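Local structure of uncharacterized protein Rv2277c (Mycobacterium tuberculosis, 5VUG) at residues 180-185 with 190-195. The protein is of unknown function but carries a glycerophosphodiester phosphodiesterase domain of TIM-barrel type, and so probably hydrolyses phosphoric diesters. Residues are numbered along the deposited sequence; the frame is centred on the assembly and turned at random.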
ATOM      1  N   ARG A 180       0.475   3.766  11.417  1.00 10.85           N
ATOM      2  CA  ARG A 180       0.243   3.278  10.057  1.00 10.26           C
ATOM      3  C   ARG A 180       1.522   2.730   9.434  1.00 11.89           C
ATOM      4  O   ARG A 180       1.494   1.702   8.745  1.00 11.67           O
ATOM      5  CB  ARG A 180      -0.331   4.397   9.180  1.00 11.77           C
ATOM      6  CG  ARG A 180      -0.770   3.936   7.780  1.00 13.08           C
ATOM      7  CD  ARG A 180      -1.295   5.089   6.904  1.00 13.96           C
ATOM      8  NE  ARG A 180      -0.312   6.167   6.856  1.00 12.94           N
ATOM      9  CZ  ARG A 180      -0.462   7.357   7.434  1.00 13.68           C
ATOM     10  NH1 ARG A 180      -1.592   7.669   8.066  1.00 13.91           N
ATOM     11  NH2 ARG A 180       0.523   8.242   7.372  1.00 15.98           N
ATOM     12  N   GLN A 181       2.648   3.417   9.644  1.00 11.41           N
ATOM     13  CA  GLN A 181       3.924   2.948   9.114  1.00 11.00           C
ATOM     14  C   GLN A 181       4.280   1.576   9.674  1.00 11.68           C
ATOM     15  O   GLN A 181       4.692   0.676   8.933  1.00 11.87           O
ATOM     16  CB  GLN A 181       5.016   3.952   9.464  1.00 12.60           C
ATOM     17  CG  GLN A 181       6.364   3.580   8.888  1.00 14.98           C
ATOM     18  CD  GLN A 181       6.412   3.805   7.397  1.00 19.56           C
ATOM     19  OE1 GLN A 181       6.268   4.935   6.923  1.00 25.16           O
ATOM     20  NE2 GLN A 181       6.595   2.732   6.643  1.00 20.37           N
ATOM     21  N   ARG A 182       4.123   1.396  10.991  1.00 12.39           N
ATOM     22  CA  ARG A 182       4.471   0.117  11.596  1.00 11.67           C
ATOM     23  C   ARG A 182       3.555  -0.992  11.092  1.00 10.85           C
ATOM     24  O   ARG A 182       4.021  -2.099  10.792  1.00 10.66           O
ATOM     25  CB  ARG A 182       4.429   0.216  13.124  1.00 11.27           C
ATOM     26  CG  ARG A 182       5.211  -0.901  13.795  1.00 11.35           C
ATOM     27  CD  ARG A 182       5.173  -0.860  15.321  1.00 12.67           C
ATOM     28  NE  ARG A 182       5.781   0.339  15.901  1.00 14.21           N
ATOM     29  CZ  ARG A 182       5.090   1.371  16.375  1.00 14.22           C
ATOM     30  NH1 ARG A 182       3.761   1.362  16.328  1.00 13.28           N
ATOM     31  NH2 ARG A 182       5.722   2.411  16.892  1.00 16.05           N
ATOM     32  N   LEU A 183       2.255  -0.706  10.964  1.00 11.03           N
ATOM     33  CA  LEU A 183       1.317  -1.719  10.487  1.00  9.91           C
ATOM     34  C   LEU A 183       1.613  -2.112   9.050  1.00 11.04           C
ATOM     35  O   LEU A 183       1.548  -3.297   8.701  1.00 11.63           O
ATOM     36  CB  LEU A 183      -0.113  -1.195  10.583  1.00 10.53           C
ATOM     37  CG  LEU A 183      -0.706  -1.155  11.988  1.00 11.05           C
ATOM     38  CD1 LEU A 183      -2.013  -0.381  11.930  1.00 10.83           C
ATOM     39  CD2 LEU A 183      -0.908  -2.581  12.543  1.00 11.56           C
ATOM     40  N   PHE A 184       1.915  -1.134   8.193  1.00 10.62           N
ATOM     41  CA  PHE A 184       2.191  -1.462   6.802  1.00 10.44           C
ATOM     42  C   PHE A 184       3.551  -2.127   6.629  1.00 11.09           C
ATOM     43  O   PHE A 184       3.699  -3.008   5.771  1.00 11.74           O
ATOM     44  CB  PHE A 184       1.987  -0.250   5.890  1.00 12.77           C
ATOM     45  CG  PHE A 184       0.556  -0.073   5.457  1.00 14.22           C
ATOM     46  CD1 PHE A 184       0.024  -0.874   4.451  1.00 14.84           C
ATOM     47  CD2 PHE A 184      -0.272   0.852   6.079  1.00 13.65           C
ATOM     48  CE1 PHE A 184      -1.301  -0.740   4.055  1.00 14.68           C
ATOM     49  CE2 PHE A 184      -1.605   0.994   5.684  1.00 13.71           C
ATOM     50  CZ  PHE A 184      -2.113   0.195   4.666  1.00 14.49           C
ATOM     51  N   ASN A 185       4.553  -1.746   7.424  1.00 12.29           N
ATOM     52  CA  ASN A 185       5.807  -2.498   7.385  1.00 13.50           C
ATOM     53  C   ASN A 185       5.576  -3.953   7.777  1.00 13.95           C
ATOM     54  O   ASN A 185       6.069  -4.874   7.113  1.00 14.72           O
ATOM     55  CB  ASN A 185       6.862  -1.854   8.289  1.00 14.12           C
ATOM     56  CG  ASN A 185       7.648  -0.753   7.588  1.00 14.85           C
ATOM     57  OD1 ASN A 185       7.832  -0.782   6.367  1.00 17.62           O
ATOM     58  ND2 ASN A 185       8.125   0.224   8.363  1.00 13.31           N
ATOM     59  N   HIS A 190       7.183  -7.596   6.926  1.00 16.15           N
ATOM     60  CA  HIS A 190       7.336  -8.406   8.136  1.00 18.01           C
ATOM     61  C   HIS A 190       8.392  -7.867   9.099  1.00 18.71           C
ATOM     62  O   HIS A 190       8.949  -8.625   9.896  1.00 19.74           O
ATOM     63  CB  HIS A 190       7.554  -9.892   7.816  1.00 19.54           C
ATOM     64  CG  HIS A 190       6.721 -10.380   6.671  1.00 24.69           C
ATOM     65  ND1 HIS A 190       5.360 -10.579   6.771  1.00 29.60           N
ATOM     66  CD2 HIS A 190       7.053 -10.682   5.393  1.00 27.39           C
ATOM     67  CE1 HIS A 190       4.892 -10.994   5.607  1.00 29.21           C
ATOM     68  NE2 HIS A 190       5.898 -11.063   4.753  1.00 29.25           N
ATOM     69  N   HIS A 191       8.670  -6.567   9.053  1.00 19.10           N
ATOM     70  CA  HIS A 191       9.581  -5.922   9.990  1.00 19.43           C
ATOM     71  C   HIS A 191       8.808  -5.054  10.970  1.00 20.05           C
ATOM     72  O   HIS A 191       7.914  -4.294  10.577  1.00 18.20           O
ATOM     73  CB  HIS A 191      10.593  -5.046   9.259  1.00 24.60           C
ATOM     74  CG  HIS A 191      11.620  -5.822   8.500  1.00 29.38           C
ATOM     75  ND1 HIS A 191      11.533  -6.044   7.143  1.00 33.48           N
ATOM     76  CD2 HIS A 191      12.749  -6.444   8.914  1.00 33.35           C
ATOM     77  CE1 HIS A 191      12.572  -6.761   6.751  1.00 35.16           C
ATOM     78  NE2 HIS A 191      13.324  -7.017   7.806  1.00 36.58           N
ATOM     79  N   CYS A 192       9.174  -5.160  12.250  1.00 19.18           N
ATOM     80  CA  CYS A 192       8.560  -4.371  13.314  1.00 19.85           C
ATOM     81  C   CYS A 192       9.334  -3.059  13.406  1.00 22.48           C
ATOM     82  O   CYS A 192      10.208  -2.863  14.255  1.00 24.54           O
ATOM     83  CB  CYS A 192       8.554  -5.155  14.623  1.00 19.49           C
ATOM     84  SG  CYS A 192       7.586  -4.409  15.963  1.00 22.68           S
ATOM     85  N   ASP A 193       8.997  -2.148  12.487  1.00 22.03           N
ATOM     86  CA  ASP A 193       9.739  -0.921  12.249  1.00 25.77           C
ATOM     87  C   ASP A 193       8.710   0.167  11.955  1.00 26.43           C
ATOM     88  O   ASP A 193       7.818  -0.039  11.114  1.00 33.29           O
ATOM     89  CB  ASP A 193      10.644  -1.130  11.032  1.00 31.35           C
ATOM     90  CG  ASP A 193      11.564   0.047  10.769  1.00 38.92           C
ATOM     91  OD1 ASP A 193      11.934   0.750  11.731  1.00 40.35           O
ATOM     92  OD2 ASP A 193      11.921   0.269   9.591  1.00 44.25           O
ATOM     93  N   PRO A 194       8.784   1.327  12.629  1.00 19.49           N
ATOM     94  CA  PRO A 194       9.734   1.654  13.698  1.00 19.72           C
ATOM     95  C   PRO A 194       9.471   0.842  14.964  1.00 20.40           C
ATOM     96  O   PRO A 194       8.467   0.132  15.039  1.00 18.39           O
ATOM     97  CB  PRO A 194       9.483   3.145  13.945  1.00 21.05           C
ATOM     98  CG  PRO A 194       8.082   3.364  13.528  1.00 20.65           C
ATOM     99  CD  PRO A 194       7.846   2.434  12.368  1.00 18.52           C
ATOM    100  N   GLN A 195      10.375   0.922  15.933  1.00 21.08           N
ATOM    101  CA  GLN A 195      10.200   0.161  17.153  1.00 21.57           C
ATOM    102  C   GLN A 195       8.964   0.652  17.901  1.00 19.10           C
ATOM    103  O   GLN A 195       8.510   1.783  17.698  1.00 17.69           O
ATOM    104  CB  GLN A 195      11.438   0.287  18.033  1.00 25.90           C
ATOM    105  CG  GLN A 195      12.604  -0.572  17.562  1.00 28.55           C
ATOM    106  CD  GLN A 195      13.899  -0.208  18.257  1.00 35.33           C
ATOM    107  OE1 GLN A 195      14.261  -0.797  19.275  1.00 37.55           O
ATOM    108  NE2 GLN A 195      14.606   0.776  17.711  1.00 37.12           N
TER
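Arg182 lies along the backbone of Pro194 and Gln195, its CG packed 3.6 Å from Pro194 O before the guanidinium takes hold of two successive carbonyls. Arg182 NE donates to Pro194 O at 2.8 Å. Arg182 NH2 donates to Gln195 O at 3.0 Å. Both acceptors sit at the guanidinium edge, slightly tilted from its plane, while each donor stands above its carbonyl plane. The bend at chi3 (-63°) turns the head onto this pair. NH1 meets Glu174 in a salt bridge and Phe238 adds a cation-pi contact, which probably help to fix the head's rotation.

One turn further along the helix, Asn185 ND2 reaches Asp193 O at 2.8 Å with an almost straight N-H...O (171°); the acceptor lies in the amide plane. The same Asp193 O also receives a weaker CA-H...O contact from Arg182 CA at 3.4 Å. Beside it, the Gln181 CG methylene crosses the Pro194 ring at CD, 4.0 Å away, and Gln181 NE2 donates to Ala224 O of the second subunit.

His190, the first residue past the helix to leave helical phi/psi, has positive phi, and its N makes a weak bond to Asn185 O. The chain then folds back through the inverse gamma turn at Cys192, disulfide-linked to Cys237 of helix 232-239, and the cis peptide before Pro194: an irregular loop returning along helix 176-189 at the periphery of an alpha/beta TIM barrel.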